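Local coordinates for peptidase M16 C-terminal domain-containing protein (Enterococcus faecalis, PDB 3D3Y) that is of unknown function but belongs to the M16 peptidase family and may bind a metal ion, at residues S160-Q165 with N258-T263; L252-L257 with L300-S305; F204-V209 with G369-K374; E69-S74 with H98-S103; A119-I122 with F127-E130. One frame throughout, in Å; residues are numbered along the deposited sequence.

Contact 1: residues S160-Q165 with N258-T263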
# COMPACT_ATOMS: atom_id res chain seq x y z
N SER A 160 -7.97 9.16 10.29
CA SER A 160 -9.11 8.79 11.14
C SER A 160 -10.21 9.84 11.11
O SER A 160 -11.38 9.49 11.16
CB SER A 160 -8.72 8.58 12.61
OG SER A 160 -8.01 7.38 12.75
N VAL A 161 -9.82 11.11 11.05
CA VAL A 161 -10.78 12.21 11.01
C VAL A 161 -11.40 12.25 9.62
O VAL A 161 -12.64 12.22 9.50
CB VAL A 161 -10.14 13.58 11.33
CG1 VAL A 161 -11.20 14.70 11.26
CG2 VAL A 161 -9.52 13.54 12.71
N TYR A 162 -10.56 12.28 8.59
CA TYR A 162 -11.08 12.34 7.20
C TYR A 162 -12.08 11.20 6.93
O TYR A 162 -13.17 11.44 6.38
CB TYR A 162 -9.95 12.36 6.14
CG TYR A 162 -10.49 12.43 4.71
CD1 TYR A 162 -10.83 13.65 4.14
CD2 TYR A 162 -10.74 11.27 3.97
CE1 TYR A 162 -11.36 13.73 2.85
CE2 TYR A 162 -11.29 11.34 2.66
CZ TYR A 162 -11.58 12.57 2.11
OH TYR A 162 -12.12 12.67 0.83
N PHE A 163 -11.72 9.98 7.32
CA PHE A 163 -12.54 8.78 7.09
C PHE A 163 -13.45 8.39 8.26
O PHE A 163 -13.79 7.22 8.45
CB PHE A 163 -11.62 7.60 6.77
CG PHE A 163 -10.86 7.76 5.48
CD1 PHE A 163 -11.52 7.65 4.24
CD2 PHE A 163 -9.47 7.98 5.49
CE1 PHE A 163 -10.83 7.78 3.04
CE2 PHE A 163 -8.75 8.12 4.29
CZ PHE A 163 -9.44 8.02 3.05
N ASN A 164 -13.82 9.37 9.04
CA ASN A 164 -14.50 9.12 10.29
C ASN A 164 -15.86 8.48 10.05
O ASN A 164 -16.39 7.80 10.92
CB ASN A 164 -14.66 10.42 11.06
CG ASN A 164 -14.90 10.21 12.53
OD1 ASN A 164 -14.67 9.12 13.07
ND2 ASN A 164 -15.37 11.26 13.22
N GLN A 165 -16.42 8.66 8.85
CA GLN A 165 -17.72 8.05 8.56
C GLN A 165 -17.59 6.53 8.29
O GLN A 165 -18.60 5.82 8.26
CB GLN A 165 -18.49 8.81 7.47
CG GLN A 165 -17.75 8.99 6.15
CD GLN A 165 -18.57 9.79 5.14
OE1 GLN A 165 -18.29 10.98 4.86
NE2 GLN A 165 -19.62 9.14 4.59
N ASN A 258 -1.78 18.96 9.91
CA ASN A 258 -2.09 18.23 8.68
C ASN A 258 -3.51 18.52 8.17
O ASN A 258 -4.42 18.80 8.96
CB ASN A 258 -1.96 16.70 8.89
CG ASN A 258 -0.56 16.28 9.32
OD1 ASN A 258 0.44 16.97 9.06
ND2 ASN A 258 -0.48 15.12 9.98
N LEU A 259 -3.69 18.43 6.86
CA LEU A 259 -4.97 18.80 6.21
C LEU A 259 -5.30 17.72 5.20
O LEU A 259 -4.41 17.25 4.47
CB LEU A 259 -4.87 20.13 5.46
CG LEU A 259 -4.59 21.46 6.17
CD1 LEU A 259 -3.11 21.57 6.60
CD2 LEU A 259 -4.93 22.56 5.22
N ALA A 260 -6.58 17.37 5.13
CA ALA A 260 -7.06 16.39 4.17
C ALA A 260 -8.14 17.01 3.30
O ALA A 260 -9.11 17.59 3.81
CB ALA A 260 -7.61 15.18 4.89
N TYR A 261 -8.01 16.79 2.00
CA TYR A 261 -8.92 17.31 1.00
C TYR A 261 -9.53 16.17 0.21
O TYR A 261 -8.84 15.21 -0.09
CB TYR A 261 -8.13 18.12 -0.01
CG TYR A 261 -7.37 19.32 0.50
CD1 TYR A 261 -7.88 20.60 0.37
CD2 TYR A 261 -6.09 19.16 1.04
CE1 TYR A 261 -7.16 21.71 0.81
CE2 TYR A 261 -5.35 20.26 1.47
CZ TYR A 261 -5.89 21.52 1.34
OH TYR A 261 -5.13 22.58 1.76
N ASN A 262 -10.81 16.30 -0.14
CA ASN A 262 -11.45 15.37 -1.07
C ASN A 262 -11.07 15.83 -2.50
O ASN A 262 -11.22 17.02 -2.84
CB ASN A 262 -12.97 15.40 -0.87
CG ASN A 262 -13.72 14.42 -1.78
OD1 ASN A 262 -13.87 14.65 -2.97
ND2 ASN A 262 -14.22 13.36 -1.20
N THR A 263 -10.56 14.92 -3.31
CA THR A 263 -10.25 15.25 -4.69
C THR A 263 -11.29 14.68 -5.63
O THR A 263 -11.43 15.18 -6.75
CB THR A 263 -8.90 14.67 -5.13
OG1 THR A 263 -8.99 13.24 -5.06
CG2 THR A 263 -7.74 15.16 -4.23

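Contact 2: residues L252-L257 with L300-S305. With ACT (acetate ion), chain C.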
# COMPACT_ATOMS: atom_id res chain seq x y z
N LEU A 252 5.97 17.43 22.97
CA LEU A 252 6.65 17.28 21.67
C LEU A 252 7.61 18.42 21.54
O LEU A 252 7.40 19.46 22.17
CB LEU A 252 5.64 17.39 20.52
CG LEU A 252 4.36 16.55 20.46
CD1 LEU A 252 3.35 17.17 19.51
CD2 LEU A 252 4.67 15.12 20.05
N ALA A 253 8.64 18.27 20.72
CA ALA A 253 9.52 19.40 20.41
C ALA A 253 9.08 20.15 19.15
O ALA A 253 9.66 21.18 18.83
CB ALA A 253 10.95 18.95 20.28
N GLN A 254 8.05 19.64 18.48
CA GLN A 254 7.57 20.18 17.21
C GLN A 254 6.11 19.75 17.05
O GLN A 254 5.80 18.57 17.23
CB GLN A 254 8.38 19.56 16.04
CG GLN A 254 8.14 20.20 14.70
CD GLN A 254 8.94 19.54 13.57
OE1 GLN A 254 8.41 18.74 12.81
NE2 GLN A 254 10.22 19.85 13.49
N SER A 255 5.23 20.69 16.71
CA SER A 255 3.80 20.36 16.49
C SER A 255 3.60 19.87 15.07
O SER A 255 4.41 20.14 14.19
CB SER A 255 2.91 21.57 16.76
OG SER A 255 3.01 21.96 18.12
N LYS A 256 2.52 19.15 14.83
CA LYS A 256 2.16 18.68 13.49
C LYS A 256 0.86 19.31 13.08
O LYS A 256 -0.10 19.35 13.86
CB LYS A 256 2.01 17.16 13.45
CG LYS A 256 3.21 16.40 14.04
CD LYS A 256 4.49 16.73 13.29
CE LYS A 256 5.71 15.93 13.76
NZ LYS A 256 6.92 16.37 12.96
N LEU A 257 0.81 19.82 11.86
CA LEU A 257 -0.45 20.36 11.36
C LEU A 257 -0.74 19.78 9.98
O LEU A 257 -0.03 20.07 9.01
CB LEU A 257 -0.42 21.91 11.35
CG LEU A 257 -1.65 22.63 10.76
CD1 LEU A 257 -2.96 22.30 11.56
CD2 LEU A 257 -1.42 24.16 10.67
N LEU A 300 7.80 29.29 8.22
CA LEU A 300 6.80 28.96 9.23
C LEU A 300 6.57 27.46 9.39
O LEU A 300 5.81 27.04 10.27
CB LEU A 300 5.47 29.66 8.97
CG LEU A 300 5.40 31.16 9.31
CD1 LEU A 300 3.94 31.50 9.38
CD2 LEU A 300 6.10 31.52 10.62
N ALA A 301 7.24 26.67 8.56
CA ALA A 301 7.14 25.23 8.72
C ALA A 301 8.51 24.62 8.56
O ALA A 301 9.31 25.09 7.74
CB ALA A 301 6.16 24.64 7.68
N TYR A 302 8.79 23.59 9.34
CA TYR A 302 10.04 22.81 9.21
C TYR A 302 9.97 21.95 7.98
O TYR A 302 10.99 21.67 7.36
CB TYR A 302 10.25 21.96 10.45
CG TYR A 302 10.43 22.81 11.67
CD1 TYR A 302 11.68 23.36 11.97
CD2 TYR A 302 9.34 23.11 12.50
CE1 TYR A 302 11.85 24.16 13.07
CE2 TYR A 302 9.52 23.94 13.63
CZ TYR A 302 10.78 24.46 13.89
OH TYR A 302 11.01 25.26 14.98
N TYR A 303 8.75 21.52 7.64
CA TYR A 303 8.50 20.83 6.39
C TYR A 303 7.05 21.00 6.04
O TYR A 303 6.21 21.18 6.93
CB TYR A 303 8.89 19.34 6.50
CG TYR A 303 8.06 18.56 7.49
CD1 TYR A 303 6.82 18.02 7.14
CD2 TYR A 303 8.53 18.35 8.79
CE1 TYR A 303 6.06 17.30 8.07
CE2 TYR A 303 7.80 17.64 9.72
CZ TYR A 303 6.58 17.12 9.37
OH TYR A 303 5.87 16.42 10.34
N ALA A 304 6.75 20.96 4.75
CA ALA A 304 5.39 21.06 4.28
C ALA A 304 5.29 20.25 3.00
O ALA A 304 5.96 20.58 2.04
CB ALA A 304 5.02 22.51 4.00
N SER A 305 4.50 19.18 2.97
CA SER A 305 4.41 18.47 1.70
C SER A 305 3.04 17.91 1.45
O SER A 305 2.21 17.86 2.36
CB SER A 305 5.46 17.37 1.61
OG SER A 305 5.16 16.37 2.53
C ACT C . 5.81 23.72 19.45
O ACT C . 6.57 22.77 19.73
OXT ACT C . 4.74 23.44 18.87
CH3 ACT C . 6.18 25.10 19.80

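Contact 3: residues F204-V209 with G369-K374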
# COMPACT_ATOMS: atom_id res chain seq x y z
N PHE A 204 0.77 -15.09 -9.30
CA PHE A 204 1.57 -14.56 -10.40
C PHE A 204 2.95 -15.20 -10.44
O PHE A 204 3.59 -15.41 -9.40
CB PHE A 204 1.71 -13.05 -10.27
CG PHE A 204 0.45 -12.30 -10.52
CD1 PHE A 204 0.24 -11.66 -11.74
CD2 PHE A 204 -0.56 -12.25 -9.55
CE1 PHE A 204 -0.95 -10.99 -11.98
CE2 PHE A 204 -1.74 -11.56 -9.80
CZ PHE A 204 -1.93 -10.94 -11.00
N VAL A 205 3.39 -15.50 -11.66
CA VAL A 205 4.72 -16.01 -11.89
C VAL A 205 5.32 -15.19 -13.01
O VAL A 205 4.80 -15.18 -14.13
CB VAL A 205 4.71 -17.53 -12.28
CG1 VAL A 205 6.14 -18.02 -12.46
CG2 VAL A 205 4.01 -18.33 -11.20
N LEU A 206 6.41 -14.49 -12.69
CA LEU A 206 7.11 -13.64 -13.63
C LEU A 206 8.54 -14.16 -13.79
O LEU A 206 9.33 -14.18 -12.81
CB LEU A 206 7.12 -12.18 -13.15
CG LEU A 206 8.09 -11.23 -13.88
CD1 LEU A 206 7.45 -10.76 -15.15
CD2 LEU A 206 8.43 -10.05 -13.02
N GLY A 207 8.87 -14.57 -15.01
CA GLY A 207 10.23 -15.08 -15.28
C GLY A 207 10.26 -15.89 -16.57
O GLY A 207 9.24 -15.93 -17.30
N ASP A 208 11.40 -16.52 -16.84
CA ASP A 208 11.56 -17.34 -18.04
C ASP A 208 10.94 -18.69 -17.75
O ASP A 208 11.63 -19.66 -17.45
CB ASP A 208 13.03 -17.47 -18.43
CG ASP A 208 13.24 -18.21 -19.76
OD1 ASP A 208 12.26 -18.55 -20.46
OD2 ASP A 208 14.41 -18.42 -20.11
N VAL A 209 9.62 -18.72 -17.83
CA VAL A 209 8.82 -19.90 -17.53
C VAL A 209 7.77 -20.07 -18.63
O VAL A 209 7.49 -19.13 -19.38
CB VAL A 209 8.08 -19.75 -16.17
CG1 VAL A 209 9.06 -19.77 -15.00
CG2 VAL A 209 7.24 -18.47 -16.15
N GLY A 369 9.50 -6.29 -9.19
CA GLY A 369 8.43 -6.03 -8.22
C GLY A 369 7.40 -5.04 -8.72
O GLY A 369 6.19 -5.24 -8.56
N ALA A 370 7.89 -3.94 -9.32
CA ALA A 370 7.02 -2.92 -9.89
C ALA A 370 6.20 -3.50 -11.04
O ALA A 370 5.03 -3.16 -11.21
CB ALA A 370 7.86 -1.73 -10.40
N TRP A 371 6.83 -4.35 -11.83
CA TRP A 371 6.16 -4.98 -12.96
C TRP A 371 4.99 -5.83 -12.44
O TRP A 371 3.85 -5.64 -12.87
CB TRP A 371 7.16 -5.78 -13.80
CG TRP A 371 6.62 -6.31 -15.09
CD1 TRP A 371 5.31 -6.29 -15.51
CD2 TRP A 371 7.35 -7.00 -16.12
NE1 TRP A 371 5.19 -6.89 -16.75
CE2 TRP A 371 6.42 -7.34 -17.14
CE3 TRP A 371 8.70 -7.35 -16.29
CZ2 TRP A 371 6.80 -8.01 -18.32
CZ3 TRP A 371 9.07 -8.02 -17.45
CH2 TRP A 371 8.13 -8.35 -18.44
N LEU A 372 5.25 -6.72 -11.48
CA LEU A 372 4.17 -7.50 -10.83
C LEU A 372 2.99 -6.64 -10.34
O LEU A 372 1.85 -7.00 -10.61
CB LEU A 372 4.67 -8.42 -9.70
CG LEU A 372 5.35 -9.74 -10.05
CD1 LEU A 372 5.96 -10.37 -8.79
CD2 LEU A 372 4.42 -10.76 -10.74
N GLU A 373 3.27 -5.52 -9.68
CA GLU A 373 2.22 -4.59 -9.24
C GLU A 373 1.42 -3.96 -10.38
O GLU A 373 0.21 -3.81 -10.27
CB GLU A 373 2.75 -3.48 -8.31
CG GLU A 373 3.36 -3.97 -6.98
CD GLU A 373 2.39 -4.84 -6.16
OE1 GLU A 373 1.15 -4.65 -6.25
OE2 GLU A 373 2.86 -5.72 -5.43
N LYS A 374 2.10 -3.56 -11.47
CA LYS A 374 1.41 -3.09 -12.67
C LYS A 374 0.50 -4.19 -13.21
O LYS A 374 -0.64 -3.91 -13.58
CB LYS A 374 2.41 -2.65 -13.77
CG LYS A 374 3.19 -1.39 -13.42
CD LYS A 374 4.12 -0.89 -14.56
CE LYS A 374 4.82 0.40 -14.10
NZ LYS A 374 5.99 0.80 -14.96

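Contact 4: residues E69-S74 with H98-S103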
# COMPACT_ATOMS: atom_id res chain seq x y z
N GLU A 69 17.97 -24.99 0.84
CA GLU A 69 17.81 -26.15 -0.03
C GLU A 69 17.23 -25.72 -1.35
O GLU A 69 17.57 -26.32 -2.41
CB GLU A 69 16.85 -27.19 0.56
CG GLU A 69 17.43 -28.16 1.55
CD GLU A 69 16.34 -29.03 2.19
OE1 GLU A 69 15.25 -29.25 1.59
OE2 GLU A 69 16.58 -29.48 3.33
N LEU A 70 16.35 -24.71 -1.31
CA LEU A 70 15.73 -24.18 -2.51
C LEU A 70 16.65 -23.19 -3.23
O LEU A 70 16.20 -22.19 -3.80
CB LEU A 70 14.37 -23.53 -2.19
CG LEU A 70 13.29 -24.48 -1.64
CD1 LEU A 70 12.16 -23.70 -0.94
CD2 LEU A 70 12.72 -25.41 -2.77
N TYR A 71 17.95 -23.48 -3.20
CA TYR A 71 18.93 -22.71 -3.98
C TYR A 71 19.00 -21.24 -3.48
O TYR A 71 19.25 -20.31 -4.26
CB TYR A 71 18.63 -22.88 -5.50
CG TYR A 71 18.13 -24.30 -5.87
CD1 TYR A 71 19.02 -25.38 -6.03
CD2 TYR A 71 16.76 -24.55 -6.04
CE1 TYR A 71 18.55 -26.70 -6.35
CE2 TYR A 71 16.28 -25.85 -6.35
CZ TYR A 71 17.18 -26.92 -6.50
OH TYR A 71 16.69 -28.20 -6.82
N GLY A 72 18.79 -21.03 -2.18
CA GLY A 72 18.93 -19.70 -1.56
C GLY A 72 17.78 -18.76 -1.95
O GLY A 72 18.02 -17.62 -2.33
N ALA A 73 16.54 -19.26 -1.85
CA ALA A 73 15.32 -18.52 -2.18
C ALA A 73 15.06 -17.40 -1.18
O ALA A 73 15.40 -17.54 -0.02
CB ALA A 73 14.12 -19.49 -2.19
N SER A 74 14.45 -16.30 -1.63
CA SER A 74 13.92 -15.28 -0.73
C SER A 74 12.43 -15.56 -0.58
O SER A 74 11.74 -15.96 -1.56
CB SER A 74 14.08 -13.89 -1.33
OG SER A 74 15.46 -13.53 -1.33
N HIS A 98 17.74 -22.72 -15.30
CA HIS A 98 18.80 -22.49 -16.28
C HIS A 98 20.16 -22.26 -15.61
O HIS A 98 21.20 -22.63 -16.16
CB HIS A 98 18.43 -21.32 -17.22
CG HIS A 98 19.48 -20.97 -18.23
ND1 HIS A 98 19.60 -21.63 -19.45
CD2 HIS A 98 20.45 -20.02 -18.22
CE1 HIS A 98 20.61 -21.10 -20.13
NE2 HIS A 98 21.14 -20.13 -19.41
N TYR A 99 20.15 -21.71 -14.40
CA TYR A 99 21.40 -21.35 -13.70
C TYR A 99 21.80 -22.35 -12.64
O TYR A 99 22.80 -22.14 -11.93
CB TYR A 99 21.28 -19.93 -13.11
CG TYR A 99 21.12 -18.91 -14.19
CD1 TYR A 99 22.21 -18.45 -14.91
CD2 TYR A 99 19.85 -18.44 -14.54
CE1 TYR A 99 22.06 -17.53 -15.95
CE2 TYR A 99 19.68 -17.53 -15.56
CZ TYR A 99 20.79 -17.08 -16.26
OH TYR A 99 20.60 -16.16 -17.27
N LEU A 100 21.03 -23.44 -12.54
CA LEU A 100 21.25 -24.48 -11.55
C LEU A 100 21.61 -25.82 -12.21
O LEU A 100 21.39 -26.01 -13.42
CB LEU A 100 20.01 -24.60 -10.66
CG LEU A 100 19.46 -23.30 -10.04
CD1 LEU A 100 18.08 -23.51 -9.45
CD2 LEU A 100 20.38 -22.78 -8.95
N GLN A 101 22.16 -26.73 -11.42
CA GLN A 101 22.70 -27.99 -11.93
C GLN A 101 21.67 -29.15 -12.03
O GLN A 101 21.28 -29.56 -13.14
CB GLN A 101 23.95 -28.40 -11.14
CG GLN A 101 24.97 -29.23 -11.93
CD GLN A 101 25.21 -28.73 -13.36
OE1 GLN A 101 25.18 -27.51 -13.64
NE2 GLN A 101 25.47 -29.66 -14.29
N ASP A 102 21.24 -29.67 -10.89
CA ASP A 102 20.23 -30.72 -10.93
C ASP A 102 19.10 -30.23 -10.08
O ASP A 102 19.10 -30.41 -8.86
CB ASP A 102 20.76 -32.06 -10.41
CG ASP A 102 21.97 -32.55 -11.17
OD1 ASP A 102 21.84 -33.03 -12.33
OD2 ASP A 102 23.07 -32.45 -10.57
N SER A 103 18.14 -29.57 -10.72
CA SER A 103 17.11 -28.84 -10.02
C SER A 103 15.75 -29.00 -10.69
O SER A 103 15.65 -29.32 -11.88
CB SER A 103 17.47 -27.35 -9.95
OG SER A 103 17.44 -26.76 -11.25

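Contact 5: residues A119-I122 with F127-E130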
# COMPACT_ATOMS: atom_id res chain seq x y z
N ALA A 119 -0.25 -25.93 5.34
CA ALA A 119 0.22 -26.63 6.53
C ALA A 119 0.85 -25.64 7.50
O ALA A 119 2.02 -25.77 7.84
CB ALA A 119 1.20 -27.79 6.18
N PRO A 120 0.06 -24.64 7.95
CA PRO A 120 0.61 -23.70 8.92
C PRO A 120 0.79 -24.39 10.26
O PRO A 120 0.31 -25.52 10.45
CB PRO A 120 -0.49 -22.65 9.00
CG PRO A 120 -1.74 -23.41 8.73
CD PRO A 120 -1.34 -24.29 7.60
N ASN A 121 1.44 -23.70 11.18
CA ASN A 121 1.80 -24.28 12.46
C ASN A 121 0.62 -24.19 13.44
O ASN A 121 0.66 -23.45 14.43
CB ASN A 121 3.06 -23.58 13.00
CG ASN A 121 3.72 -24.36 14.14
OD1 ASN A 121 3.30 -25.48 14.47
ND2 ASN A 121 4.75 -23.76 14.75
N ILE A 122 -0.44 -24.93 13.12
CA ILE A 122 -1.64 -24.95 13.94
C ILE A 122 -1.80 -26.36 14.47
O ILE A 122 -1.64 -27.34 13.71
CB ILE A 122 -2.91 -24.55 13.10
CG1 ILE A 122 -2.74 -23.14 12.49
CG2 ILE A 122 -4.22 -24.73 13.94
CD1 ILE A 122 -3.88 -22.70 11.62
N PHE A 127 -2.89 -21.73 16.68
CA PHE A 127 -1.47 -21.58 16.42
C PHE A 127 -0.62 -22.03 17.61
O PHE A 127 -1.02 -21.87 18.75
CB PHE A 127 -1.11 -20.16 16.00
CG PHE A 127 -1.35 -19.90 14.54
CD1 PHE A 127 -0.33 -20.14 13.61
CD2 PHE A 127 -2.58 -19.44 14.10
CE1 PHE A 127 -0.54 -19.93 12.26
CE2 PHE A 127 -2.81 -19.20 12.73
CZ PHE A 127 -1.79 -19.46 11.80
N GLU A 128 0.52 -22.62 17.32
CA GLU A 128 1.48 -23.00 18.34
C GLU A 128 1.73 -21.79 19.27
O GLU A 128 1.92 -20.66 18.78
CB GLU A 128 2.75 -23.47 17.66
CG GLU A 128 3.68 -24.24 18.53
CD GLU A 128 4.58 -23.33 19.32
OE1 GLU A 128 5.11 -22.35 18.75
OE2 GLU A 128 4.76 -23.61 20.52
N ALA A 129 1.68 -22.03 20.58
CA ALA A 129 1.61 -20.95 21.58
C ALA A 129 2.88 -20.11 21.68
O ALA A 129 2.83 -18.87 21.80
CB ALA A 129 1.26 -21.53 22.96
N GLU A 130 4.04 -20.75 21.64
CA GLU A 130 5.27 -20.00 21.75
C GLU A 130 5.37 -19.08 20.58
O GLU A 130 5.69 -17.89 20.72
CB GLU A 130 6.50 -20.90 21.80
CG GLU A 130 7.77 -20.15 22.21
CD GLU A 130 8.95 -20.37 21.25
OE1 GLU A 130 9.55 -21.48 21.30
OE2 GLU A 130 9.28 -19.41 20.46

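Contact 1: residues S160-Q165 with N258-T263
Y162, in the last turn of helix 150-162, leans on A260 and N262 of strand 255-262 and joins that helix to one face of the mixed five-stranded sheet in the C-terminal half of this M16-type alpha/beta fold. The apolar part of the contact is the meeting of ring and methyl: CD1 of Y162 lies 3.6 Å from CB of A260. Alanine suits this place because its short side chain lets an aromatic ring come close to the strand, near enough for CE1 of Y162 to stand 4.0 Å from the backbone C of Y261. With CG opposite the backbone N (chi1 -180°), the tyrosine ring is placed against A260 and N262. Y261, the next residue of the strand, turns to the other face and meets helix 326-341.

Other aromatic and charged groups help to fix the ring: R240 forms a cation-pi contact with it, F314 meets it, and CD2 of F163 lies at its edge. The polar part across the contact is slight. The side chains of Y162 and N262 cross at about a right angle, with ring and amide planes 34° apart. ND2 of N262 makes one weak, bent hydrogen bond to OH of Y162, 3.0 Å long with an angle of 127° at the hydrogen. The same OH of Y162 is 3.3 Å from CB of N262.

Contact 2: residues L252-L257 with L300-S305
Q254 and Y302 mark the closest backbone approach, 8.8 Å between CA atoms, because strand 314-321 runs between the two segments and pairs with both, so that only side chains span the gap. The amide of Q254 runs nearly parallel to the Y302 ring, the two planes only 4° apart, with NE2 of Q254 over one face and 3.5 Å from CG of Y302. Glutamine suits the position: its chain is extended, the first bend trans to the main-chain nitrogen (chi1 -170°), and carries a flat polar group far enough to reach an aromatic face. The phenol end of Y302 is bonded to D322.

The other end of the same amide enters a polar cluster. OE1 of Q254 accepts from NZ of K256 at 2.8 Å, with the donor tilted 32° from the carbonyl plane, and the same NZ of K256 donates to OH of Y303, also at 2.8 Å. The ammonium meets Y303 at the ring edge, in its plane. Lysine can serve both acceptors because its chain bends at chi2 and then runs straight. Two bonds hold the amine, and the one to OE1 should limit the rotation of the amide beside Y302. OE1 of Q254 also packs obliquely against Y303, 3.3 Å from its CE2.

An acetate, probably from the crystallisation liquor, sits by S255. Around the cluster, K256 touches K150 and A154, and Y303 touches Q151, all of helix 150-162, whereas L257 faces helix 326-341 on the other side of the sheet.

Contact 3: residues F204-V209 with G369-K374
The indole of W371 carries L206 on one face: CD1 of the leucine stands 3.8 Å from the centroid of the six-membered ring, 10° off its normal, in a CH-pi contact. The two side chains cross at about a right angle, and it is a single methyl that presses on the ring. At the indole's edge, NE1 is bonded to E375 one turn further along the helix, which should limit its rotation. The second flat group, the ring of F204, meets L372 obliquely and is stacked on H15 of the neighbouring strand 12-18.

L372 supplies the other half of the contact. Its CD2 approaches the strand between two side chains that point the same way, 3.6 Å from CB of F204 and 3.9 Å from CB of L206. The branched side chain of L372 fits here because one methyl can enter the notch between alternate residues of the strand. In W371 a chi1 of -172° swings the indole away from its own amide nitrogen and sets it against L206. No hydrogen bond crosses between the segments; the joint is entirely apolar.

The axes of strand 204-207 and helix 369-374 pass 9.9 Å apart, with their N-to-C directions 137° apart. V205, between the two contact residues, touches L214 and F218 of helix 211-219 on the reverse face. The face of F204 and L206 instead receives helix 368-380, from the part of the chain that builds the five-stranded sheet, a join between two alpha/beta halves consistent with the paired domains of M16 proteins.

Contact 4: residues E69-S74 with H98-S103
Y71 meets L100 and S103 in the tight part of this loop-to-loop contact. CD1 of L100 sits over one face of the tyrosine ring, 3.9 Å from its centroid and 21° off the normal, a CH-pi contact. On the opposite face lies the backbone O of E69, 3.8 Å above the ring centre, so the ring is held between a methyl and a carbonyl. Further out, CB of S103 comes to 3.5 Å from CZ of Y71, and OH of Y71 is closer still, 3.3 Å from both CA and CB of S103. A tyrosine suits the place by its length: its face takes the leucine, while its hydroxyl passes S103 and bonds to E108 of helix 105-118. The small serine allows that passage and turns its own OG to D97.

The solvent side is looser. D102 points away from Y71, and its backbone O stays 3.9 Å from OH of Y71.

V105 of helix 105-118 touches both Y71 and L100. The arrangement is that of two connections meeting beside strands 74-82 and 85-95, neighbours at the edge of the six-stranded sheet: the turn from helix 60-69 into strand 74-82, and the loop from strand 85-95 into helix 105-118.

Contact 5: residues A119-I122 with F127-E130
I122 and F127 face each other across a short beta hairpin, strands 122-123 and 126-127, as an antiparallel non-hydrogen-bonded pair with CA atoms 4.2 Å apart. Both side chains leave the same face of the hairpin and cross at a slant, the isoleucine passing over the phenyl ring. CG1 of I122 lies 3.7 Å from the ring centroid of F127, only 5° off the normal, so this CH-pi contact is almost centred; CD1 of I122 continues over the ring to 3.8 Å from CE2. Isoleucine suits the place because CG1, opposite the carbonyl carbon (chi1 -58°), lays the longer branch on the flat phenyl. P120 adds a looser touch to F127. Helix 185-198 touches both I122 and F127, and helix 40-52 touches F127.

N121 and E128 have the other kind of arrangement. Their side chains lie side by side and point the same way, amide and carboxylate planes 26° apart, with ND2 of N121 3.5 Å from CB of E128. No bond joins these two ends: the amide is bonded to Q123 and N53, and OE1 of E128 to T131. The backbone closes the hairpin base instead, where N of E128 donates to O of N121 at 3.0 Å. E128 is also the N-cap of helix 129-148, a glutamate long enough to bend back at chi2: its OE2 accepts from N of E130 at 3.2 Å, met from above the carboxylate plane.

Overall arrangement
Contacts 1 and 2 lie at the five-stranded sheet, share its strand 255-262, have centres 19 Å apart, and are both bordered by helix 150-162. Contact 3 belongs to the six-stranded sheet on the opposite side of the chain's centre, about 34 Å from contact 1, centre to centre; yet its helix lies between two strands of the five-stranded sheet in sequence. Contact 4, in loops beside the six-stranded sheet, comes within about 6 Å of contact 3 between nearest atoms. Contact 5 stands on its own hairpin, 28 Å from contact 4 between centres, and starts helix 129-148, which precedes helix 150-162. The acetate by S255 marks no known site, and none of these contacts defines a metal or active site.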